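Local coordinates for DUF7790 domain-containing protein (Leptospira interrogans serogroup Icterohaemorrhagiae serovar copenhageni, PDB 6ULO) that is of unknown function but has a domain resembling the Rossmann fold and is probably membrane-attached in its full-length form, at residues K39-D44 with T93-H98. Residues are numbered along the deposited sequence; the frame is centred on the assembly and turned at random.
Sequences KWDVGD and TQIVVH
W40 meets T93 through the root of its side chain: CB lies 3.8 Å from T93 OG1, and the backbone O of W40 is 3.5 Å from T93 CG2. The indole points off from the helix, and K39 CG lies above one of its faces, near the ring's margin. W40 O also receives a hydrogen bond from the hydroxyl of T45. D41 follows as the centre of an inverse gamma turn, closed by a weak bond from V42 N to W40 O, and its carboxylate reaches the first turn of helix 94-109. OD1 accepts the backbone N-H of I95 at 2.8 Å; I95 N lies nearly in line with the CG-OD1 axis of D41, with the N-H...O angle bent to 141°. Q94 N comes to 3.4 Å from the same OD1 at a poor angle and instead gives its proton to a water, 2.9 Å away, which donates to D41 OD2. T38 N is a second partner of OD2, so both carboxylate oxygens are gripped and the rotation of the group is fixed. Helix 94-109 follows strand 86-91 of the parallel part of the sheet in this Rossmann-like fold, and the aspartate from the distant loop meets its N-terminal end, one amide directly and one through water, where the helix dipole would probably help to stabilise a negative charge. The T93 and D41 side chains pass each other in opposite directions, and T93 CG2, set anti to the backbone N, comes 3.3 Å from D41 OD1. Farther on, V42 turns its side chain away and offers its backbone: I95 CD1 packs 3.5 Å from V42 O. G43 N lies beside the same methyl at 3.9 Å, and V145 and Q148 of helix 139-166 also touch the buried isoleucine.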
loop_
_atom_site.group_PDB
_atom_site.type_symbol
_atom_site.label_atom_id
_atom_site.label_comp_id
_atom_site.label_asym_id
_atom_site.label_seq_id
_atom_site.Cartn_x
_atom_site.Cartn_y
_atom_site.Cartn_z
ATOM N N LYS A 39 16.024 9.462 9.385
ATOM C CA LYS A 39 16.898 8.294 9.281
ATOM C C LYS A 39 16.298 7.198 8.427
ATOM O O LYS A 39 17.021 6.296 8.001
ATOM C CB LYS A 39 17.192 7.691 10.660
ATOM C CG LYS A 39 15.973 7.092 11.349
ATOM C CD LYS A 39 16.298 6.533 12.737
ATOM C CE LYS A 39 15.014 6.121 13.472
ATOM N NZ LYS A 39 15.263 5.638 14.871
ATOM N N TRP A 40 15.004 7.266 8.143
ATOM C CA TRP A 40 14.374 6.244 7.319
ATOM C C TRP A 40 14.544 6.490 5.836
ATOM O O TRP A 40 14.090 5.676 5.039
ATOM C CB TRP A 40 12.891 6.124 7.666
ATOM C CG TRP A 40 12.696 5.765 9.081
ATOM C CD1 TRP A 40 12.189 6.569 10.068
ATOM C CD2 TRP A 40 13.027 4.523 9.704
ATOM N NE1 TRP A 40 12.179 5.893 11.258
ATOM C CE2 TRP A 40 12.691 4.640 11.068
ATOM C CE3 TRP A 40 13.583 3.326 9.247
ATOM C CZ2 TRP A 40 12.876 3.597 11.985
ATOM C CZ3 TRP A 40 13.765 2.278 10.168
ATOM C CH2 TRP A 40 13.419 2.430 11.517
ATOM N N ASP A 41 15.151 7.605 5.444
ATOM C CA ASP A 41 15.402 7.910 4.036
ATOM C C ASP A 41 16.629 7.146 3.534
ATOM O O ASP A 41 17.657 7.709 3.164
ATOM C CB ASP A 41 15.532 9.415 3.838
ATOM C CG ASP A 41 14.194 10.099 3.871
ATOM O OD1 ASP A 41 13.386 9.819 2.991
ATOM O OD2 ASP A 41 13.922 10.907 4.763
ATOM N N VAL A 42 16.474 5.821 3.517
ATOM C CA VAL A 42 17.484 4.877 3.041
ATOM C C VAL A 42 16.768 3.838 2.192
ATOM O O VAL A 42 15.548 3.672 2.276
ATOM C CB VAL A 42 18.260 4.182 4.193
ATOM C CG1 VAL A 42 19.103 5.186 4.973
ATOM C CG2 VAL A 42 17.279 3.432 5.131
ATOM N N GLY A 43 17.534 3.151 1.340
ATOM C CA GLY A 43 16.923 2.237 0.385
ATOM C C GLY A 43 16.155 1.098 1.033
ATOM O O GLY A 43 15.178 0.603 0.461
ATOM N N ASP A 44 16.571 0.687 2.238
ATOM C CA ASP A 44 15.920 -0.422 2.937
ATOM C C ASP A 44 14.420 -0.182 3.093
ATOM O O ASP A 44 13.626 -1.122 3.139
ATOM C CB ASP A 44 16.534 -0.577 4.347
ATOM C CG ASP A 44 18.071 -0.497 4.375
ATOM O OD1 ASP A 44 18.673 -1.473 4.881
ATOM O OD2 ASP A 44 18.684 0.511 3.919
ATOM N N THR A 93 7.679 8.916 4.783
ATOM C CA THR A 93 9.108 8.987 4.495
ATOM C C THR A 93 9.290 9.408 3.034
ATOM O O THR A 93 8.726 8.780 2.124
ATOM C CB THR A 93 9.797 7.641 4.778
ATOM O OG1 THR A 93 9.573 7.256 6.157
ATOM C CG2 THR A 93 11.295 7.758 4.552
ATOM N N GLN A 94 10.089 10.466 2.814
ATOM C CA GLN A 94 10.200 11.019 1.469
ATOM C C GLN A 94 10.728 9.991 0.473
ATOM O O GLN A 94 10.269 9.960 -0.684
ATOM C CB GLN A 94 11.064 12.275 1.479
ATOM C CG GLN A 94 10.968 13.066 0.204
ATOM C CD GLN A 94 9.527 13.373 -0.212
ATOM O OE1 GLN A 94 9.013 12.828 -1.181
ATOM N NE2 GLN A 94 8.868 14.244 0.542
ATOM N N ILE A 95 11.654 9.120 0.896
ATOM C CA ILE A 95 12.205 8.171 -0.061
ATOM C C ILE A 95 11.131 7.238 -0.580
ATOM O O ILE A 95 11.182 6.822 -1.742
ATOM C CB ILE A 95 13.432 7.414 0.493
ATOM C CG1 ILE A 95 14.248 6.820 -0.684
ATOM C CG2 ILE A 95 13.028 6.273 1.469
ATOM C CD1 ILE A 95 15.538 6.101 -0.243
ATOM N N VAL A 96 10.159 6.876 0.267
ATOM C CA VAL A 96 9.093 5.980 -0.172
ATOM C C VAL A 96 8.195 6.674 -1.189
ATOM O O VAL A 96 7.871 6.115 -2.238
ATOM C CB VAL A 96 8.297 5.488 1.052
ATOM C CG1 VAL A 96 7.060 4.739 0.611
ATOM C CG2 VAL A 96 9.147 4.622 1.964
ATOM N N VAL A 97 7.825 7.933 -0.914
ATOM C CA VAL A 97 6.975 8.693 -1.825
ATOM C C VAL A 97 7.663 8.847 -3.171
ATOM O O VAL A 97 7.064 8.600 -4.225
ATOM C CB VAL A 97 6.571 10.052 -1.203
ATOM C CG1 VAL A 97 5.696 10.843 -2.183
ATOM C CG2 VAL A 97 5.836 9.850 0.140
ATOM N N HIS A 98 8.957 9.164 -3.150
ATOM C CA HIS A 98 9.677 9.372 -4.402
ATOM C C HIS A 98 9.932 8.071 -5.143
ATOM O O HIS A 98 9.834 8.042 -6.369
ATOM C CB HIS A 98 10.981 10.090 -4.106
ATOM C CG HIS A 98 10.778 11.547 -3.874
ATOM N ND1 HIS A 98 11.719 12.349 -3.275
ATOM C CD2 HIS A 98 9.750 12.357 -4.224
ATOM C CE1 HIS A 98 11.276 13.596 -3.257
ATOM N NE2 HIS A 98 10.085 13.627 -3.830
HETATM O O HOH W 1 11.390 11.723 5.035
#